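Local coordinates for acyl-CoA N-acyltransferases (NAT) superfamily protein (Arabidopsis thaliana, PDB 6TH0) that probably acetylates the N-terminal methionine of transmembrane proteins, and lysine side chains, with acetyl-CoA as the acetyl donor, at residues S80-Y85 / C154-H159; V72-S77 / V128-Y133. All blocks are in the same frame, centred on the assembly; numbering follows the deposited sequence.

Contact 1. Residues S80-Y85 / C154-H159; sequences SDLIRY and CVRRLH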
loop_
_atom_site.group_PDB
_atom_site.type_symbol
_atom_site.label_atom_id
_atom_site.label_comp_id
_atom_site.label_asym_id
_atom_site.label_seq_id
_atom_site.Cartn_x
_atom_site.Cartn_y
_atom_site.Cartn_z
ATOM N N SER A 80 -8.087 -0.858 16.205
ATOM C CA SER A 80 -9.454 -0.755 16.686
ATOM C C SER A 80 -9.518 0.085 17.954
ATOM O O SER A 80 -10.540 0.722 18.228
ATOM C CB SER A 80 -10.034 -2.148 16.929
ATOM O OG SER A 80 -11.406 -2.063 17.240
ATOM N N ASP A 81 -8.440 0.086 18.746
ATOM C CA ASP A 81 -8.411 0.878 19.968
ATOM C C ASP A 81 -8.435 2.372 19.681
ATOM O O ASP A 81 -8.716 3.161 20.589
ATOM C CB ASP A 81 -7.169 0.555 20.799
ATOM C CG ASP A 81 -5.872 0.866 20.060
ATOM O OD1 ASP A 81 -5.684 0.392 18.923
ATOM O OD2 ASP A 81 -5.042 1.619 20.615
ATOM N N LEU A 82 -8.145 2.778 18.449
ATOM C CA LEU A 82 -8.052 4.196 18.129
ATOM C C LEU A 82 -9.356 4.767 17.592
ATOM O O LEU A 82 -9.450 5.987 17.407
ATOM C CB LEU A 82 -6.955 4.418 17.083
ATOM C CG LEU A 82 -5.532 3.952 17.381
ATOM C CD1 LEU A 82 -4.679 4.240 16.171
ATOM C CD2 LEU A 82 -4.977 4.643 18.623
ATOM N N ILE A 83 -10.366 3.918 17.366
ATOM C CA ILE A 83 -11.587 4.284 16.652
ATOM C C ILE A 83 -12.739 4.525 17.617
ATOM O O ILE A 83 -12.920 3.775 18.586
ATOM C CB ILE A 83 -11.958 3.181 15.640
ATOM C CG1 ILE A 83 -10.881 3.090 14.565
ATOM C CG2 ILE A 83 -13.341 3.409 15.042
ATOM C CD1 ILE A 83 -11.071 1.953 13.549
ATOM N N ARG A 84 -13.485 5.599 17.390
ATOM C CA ARG A 84 -14.717 5.843 18.129
ATOM C C ARG A 84 -15.813 5.150 17.339
ATOM O O ARG A 84 -16.097 5.544 16.204
ATOM C CB ARG A 84 -14.999 7.335 18.288
ATOM C CG ARG A 84 -14.175 8.021 19.378
ATOM C CD ARG A 84 -14.889 9.248 19.932
ATOM N NE ARG A 84 -15.024 10.311 18.942
ATOM C CZ ARG A 84 -16.096 10.493 18.180
ATOM N NH1 ARG A 84 -17.133 9.677 18.286
ATOM N NH2 ARG A 84 -16.131 11.488 17.306
ATOM N N TYR A 85 -16.414 4.120 17.930
ATOM C CA TYR A 85 -17.433 3.330 17.260
ATOM C C TYR A 85 -18.816 3.906 17.506
ATOM O O TYR A 85 -19.242 4.031 18.654
ATOM C CB TYR A 85 -17.389 1.879 17.736
ATOM C CG TYR A 85 -16.219 1.122 17.185
ATOM C CD1 TYR A 85 -16.248 0.636 15.891
ATOM C CD2 TYR A 85 -15.083 0.903 17.951
ATOM C CE1 TYR A 85 -15.189 -0.044 15.379
ATOM C CE2 TYR A 85 -14.023 0.216 17.450
ATOM C CZ TYR A 85 -14.079 -0.251 16.160
ATOM O OH TYR A 85 -13.037 -0.945 15.637
ATOM N N CYS A 154 1.656 9.340 12.393
ATOM C CA CYS A 154 2.553 8.315 12.923
ATOM C C CYS A 154 2.121 8.008 14.352
ATOM O O CYS A 154 2.154 8.894 15.219
ATOM C CB CYS A 154 4.007 8.791 12.883
ATOM S SG CYS A 154 5.139 7.420 13.288
ATOM N N VAL A 155 1.605 6.797 14.576
ATOM C CA VAL A 155 0.961 6.472 15.843
ATOM C C VAL A 155 1.935 5.942 16.891
ATOM O O VAL A 155 1.999 6.469 18.007
ATOM C CB VAL A 155 -0.173 5.453 15.613
ATOM C CG1 VAL A 155 -0.817 5.063 16.938
ATOM C CG2 VAL A 155 -1.179 6.004 14.630
ATOM N N ARG A 156 2.677 4.887 16.557
ATOM C CA ARG A 156 3.504 4.218 17.556
ATOM C C ARG A 156 4.510 3.319 16.856
ATOM O O ARG A 156 4.368 2.985 15.678
ATOM C CB ARG A 156 2.643 3.410 18.537
ATOM C CG ARG A 156 1.716 2.381 17.876
ATOM C CD ARG A 156 0.565 2.087 18.844
ATOM N NE ARG A 156 -0.490 1.324 18.197
ATOM C CZ ARG A 156 -1.755 1.302 18.611
ATOM N NH1 ARG A 156 -2.123 2.016 19.668
ATOM N NH2 ARG A 156 -2.653 0.569 17.963
ATOM N N ARG A 157 5.515 2.900 17.617
ATOM C CA ARG A 157 6.557 2.005 17.136
ATOM C C ARG A 157 6.280 0.571 17.583
ATOM O O ARG A 157 5.989 0.332 18.761
ATOM C CB ARG A 157 7.918 2.453 17.662
ATOM C CG ARG A 157 9.101 1.685 17.085
ATOM C CD ARG A 157 10.390 2.153 17.726
ATOM N NE ARG A 157 11.547 1.575 17.059
ATOM C CZ ARG A 157 12.276 2.223 16.157
ATOM N NH1 ARG A 157 13.311 1.623 15.598
ATOM N NH2 ARG A 157 11.971 3.470 15.814
ATOM N N LEU A 158 6.353 -0.370 16.641
ATOM C CA LEU A 158 6.204 -1.796 16.926
ATOM C C LEU A 158 7.573 -2.463 16.828
ATOM O O LEU A 158 8.202 -2.444 15.768
ATOM C CB LEU A 158 5.222 -2.456 15.956
ATOM C CG LEU A 158 3.768 -2.029 16.172
ATOM C CD1 LEU A 158 3.550 -0.565 15.820
ATOM C CD2 LEU A 158 2.800 -2.930 15.419
ATOM N N HIS A 159 8.003 -3.101 17.909
ATOM C CA HIS A 159 9.333 -3.689 17.939
ATOM C C HIS A 159 9.362 -5.072 17.293
ATOM O O HIS A 159 8.457 -5.889 17.485
ATOM C CB HIS A 159 9.817 -3.760 19.382
ATOM C CG HIS A 159 9.844 -2.422 20.053
ATOM N ND1 HIS A 159 10.906 -1.553 19.933
ATOM C CD2 HIS A 159 8.928 -1.793 20.827
ATOM C CE1 HIS A 159 10.648 -0.449 20.612
ATOM N NE2 HIS A 159 9.453 -0.568 21.161
#
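The guanidinium of R156 and the carboxylate of D81 meet edge to edge, their planes only 17° apart, while the methyl CD2 of L82 lies oblique to the guanidinium, 4.0 Å from R156 NH1. The pairing is an end-on, bidentate salt bridge in which each terminal nitrogen serves one oxygen. R156 NH1 donates to D81 OD2 at 3.1 Å, on the syn lone pair, and the bond is nearly straight (171°). R156 NH2 donates to D81 OD1 at 3.2 Å, also from the syn side but somewhat out of the carboxylate plane. The two bonds side by side restrict rotation of either flat group against the other. The arginine chain is extended from CG to NE, which lets the guanidinium span the gap between the backbones. The nearest CA atoms of the two segments, L82 CA and V155 CA, are 9.6 Å apart.

Beside the ion pair, L82 and V155 reach toward each other tip to tip, with L82 CD1 4.0 Å from V155 CG1. V155 puts CG1 anti to its backbone N (chi1 178°), the branch that faces the leucine. Within 80-85 the ring of Y85 carries I83 CG2 over the centre of one face, 3.8 Å above the plane, and Y85 OH shares a hydrogen bond of 2.5 Å with S80 OG.

V155 and R156 form backbone hydrogen bonds with L173 of strand 167-177. The contact lies at the surface, away from the acetyl-CoA site, and ties the short 3-10 turn in the loop between strands 63-73 and 93-102 to strand 153-164, an outermost strand of the mixed sheet in this acetyltransferase (GNAT) domain.

Contact 2. Residues V72-S77 / V128-Y133; sequences VLAKES and VCRGVY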
loop_
_atom_site.group_PDB
_atom_site.type_symbol
_atom_site.label_atom_id
_atom_site.label_comp_id
_atom_site.label_asym_id
_atom_site.label_seq_id
_atom_site.Cartn_x
_atom_site.Cartn_y
_atom_site.Cartn_z
ATOM N N VAL A 72 -9.820 -4.884 5.708
ATOM C CA VAL A 72 -9.740 -5.373 7.080
ATOM C C VAL A 72 -11.000 -4.943 7.820
ATOM O O VAL A 72 -11.371 -3.765 7.768
ATOM C CB VAL A 72 -8.494 -4.789 7.784
ATOM C CG1 VAL A 72 -8.324 -5.359 9.173
ATOM C CG2 VAL A 72 -7.235 -5.031 6.940
ATOM N N LEU A 73 -11.653 -5.873 8.511
ATOM C CA LEU A 73 -12.741 -5.476 9.392
ATOM C C LEU A 73 -12.187 -4.611 10.518
ATOM O O LEU A 73 -11.207 -4.977 11.171
ATOM C CB LEU A 73 -13.454 -6.703 9.959
ATOM C CG LEU A 73 -14.362 -7.457 8.984
ATOM C CD1 LEU A 73 -14.866 -8.739 9.611
ATOM C CD2 LEU A 73 -15.549 -6.562 8.630
ATOM N N ALA A 74 -12.812 -3.452 10.738
ATOM C CA ALA A 74 -12.252 -2.492 11.686
ATOM C C ALA A 74 -11.995 -3.125 13.052
ATOM O O ALA A 74 -10.947 -2.887 13.665
ATOM C CB ALA A 74 -13.174 -1.280 11.822
ATOM N N LYS A 75 -12.947 -3.918 13.554
ATOM C CA LYS A 75 -12.795 -4.470 14.897
ATOM C C LYS A 75 -11.771 -5.592 14.970
ATOM O O LYS A 75 -11.431 -6.019 16.079
ATOM C CB LYS A 75 -14.137 -4.942 15.452
ATOM C CG LYS A 75 -14.970 -3.795 16.006
ATOM C CD LYS A 75 -15.685 -4.171 17.301
ATOM C CE LYS A 75 -16.372 -2.966 17.941
ATOM N NZ LYS A 75 -17.301 -3.382 19.042
ATOM N N GLU A 76 -11.298 -6.098 13.837
ATOM C CA GLU A 76 -10.244 -7.100 13.811
ATOM C C GLU A 76 -8.875 -6.494 13.540
ATOM O O GLU A 76 -7.888 -7.236 13.414
ATOM C CB GLU A 76 -10.572 -8.180 12.769
ATOM C CG GLU A 76 -11.912 -8.858 13.020
ATOM C CD GLU A 76 -12.195 -10.001 12.060
ATOM O OE1 GLU A 76 -12.970 -10.909 12.436
ATOM O OE2 GLU A 76 -11.643 -9.996 10.938
ATOM N N SER A 77 -8.804 -5.170 13.387
ATOM C CA SER A 77 -7.543 -4.509 13.086
ATOM C C SER A 77 -6.826 -4.158 14.381
ATOM O O SER A 77 -7.440 -4.033 15.444
ATOM C CB SER A 77 -7.773 -3.234 12.270
ATOM O OG SER A 77 -8.352 -2.234 13.096
ATOM N N VAL A 128 -18.801 2.484 4.915
ATOM C CA VAL A 128 -18.322 2.543 6.298
ATOM C C VAL A 128 -16.814 2.282 6.389
ATOM O O VAL A 128 -16.329 1.786 7.409
ATOM C CB VAL A 128 -19.127 1.625 7.228
ATOM C CG1 VAL A 128 -18.776 1.943 8.680
ATOM C CG2 VAL A 128 -20.626 1.838 6.992
ATOM N N CYS A 129 -16.074 2.538 5.313
ATOM C CA CYS A 129 -14.615 2.439 5.365
ATOM C C CYS A 129 -14.036 3.626 6.127
ATOM O O CYS A 129 -14.213 4.783 5.729
ATOM C CB CYS A 129 -14.037 2.370 3.960
ATOM S SG CYS A 129 -12.245 2.106 3.960
ATOM N N ARG A 130 -13.290 3.336 7.190
ATOM C CA ARG A 130 -12.902 4.368 8.141
ATOM C C ARG A 130 -11.571 5.016 7.820
ATOM O O ARG A 130 -11.241 6.051 8.426
ATOM C CB ARG A 130 -12.839 3.785 9.556
ATOM C CG ARG A 130 -14.166 3.168 10.019
ATOM C CD ARG A 130 -14.056 2.568 11.413
ATOM N NE ARG A 130 -15.332 2.074 11.923
ATOM C CZ ARG A 130 -16.210 2.812 12.598
ATOM N NH1 ARG A 130 -15.951 4.091 12.848
ATOM N NH2 ARG A 130 -17.348 2.280 13.027
ATOM N N GLY A 131 -10.833 4.479 6.876
ATOM C CA GLY A 131 -9.558 5.078 6.532
ATOM C C GLY A 131 -8.561 4.036 6.071
ATOM O O GLY A 131 -8.925 2.928 5.685
ATOM N N VAL A 132 -7.289 4.437 6.125
ATOM C CA VAL A 132 -6.158 3.672 5.609
ATOM C C VAL A 132 -5.103 3.578 6.701
ATOM O O VAL A 132 -4.871 4.551 7.425
ATOM C CB VAL A 132 -5.563 4.346 4.350
ATOM C CG1 VAL A 132 -4.414 3.514 3.744
ATOM C CG2 VAL A 132 -6.668 4.645 3.324
ATOM N N TYR A 133 -4.475 2.410 6.840
ATOM C CA TYR A 133 -3.331 2.271 7.737
ATOM C C TYR A 133 -2.307 1.331 7.112
ATOM O O TYR A 133 -2.560 0.674 6.098
ATOM C CB TYR A 133 -3.735 1.815 9.156
ATOM C CG TYR A 133 -4.128 0.358 9.375
ATOM C CD1 TYR A 133 -5.317 -0.165 8.857
ATOM C CD2 TYR A 133 -3.334 -0.482 10.158
ATOM C CE1 TYR A 133 -5.670 -1.506 9.077
ATOM C CE2 TYR A 133 -3.683 -1.808 10.390
ATOM C CZ TYR A 133 -4.853 -2.320 9.855
ATOM O OH TYR A 133 -5.197 -3.652 10.100
#
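Y133 presents its phenolic end to S77 and V72, and R130 lays its aliphatic stem beside A74, in the mixed sheet of the GNAT fold, where strand 93-102 runs between strands 63-73 and 129-137. The closest approach is S77 CB to Y133 OH, 3.4 Å, with S77 CB lying oblique to the ring. V72 crosses the tyrosine at about a right angle, and its CG1 comes within 3.7 Å of Y133 OH. The phenol oxygen thus meets carbon atoms of two residues. Y133 CG sits between the backbone N and the carbonyl carbon (chi1 75°), sending the ring over toward the 72-77 chain.

Three residues earlier on the same strand, R130 extends from CG to NE, and its CD packs on A74 CB at 4.0 Å. The polar end of this arginine is turned to the loop before strand 93-102, where NE donates to the backbone O of E91 and NH2 makes a weak bond to the O of G90.

Further out, Y96 of strand 93-102 meets the Y133 ring with planes at about 60°, and L173 and V175 of strand 167-177 touch the same side chain. V72 and A74 are themselves placed by backbone hydrogen bonds to L94 and G92. Just past the strand end, the chain folds into a 3-10 turn (74-76) that leads on to S77. There A74 O accepts two bonds, from S77 N at 3.1 Å and from S77 OG at 2.7 Å.

How the contacts relate
Contacts 1 and 2 lie on the same side of the chain's centre, with their own centres 11 Å apart, and both reach the one mixed sheet. Their segments alternate along the chain: 72-77, 80-85, 128-133, 154-159. The first two follow each other closely as strand 63-73 runs out into the loop before strand 93-102, and each then meets a later strand, 129-137 in contact 2 and the outermost 153-164 in contact 1. The contacts also touch directly: Y85 OH lies 3.5 Å from K75 CG, and Y85 makes a cation-pi contact with K75. The end of strand 63-73 and the loop that follows thereby run from a buried part of the sheet to its surface edge, away from the acetyl-CoA site.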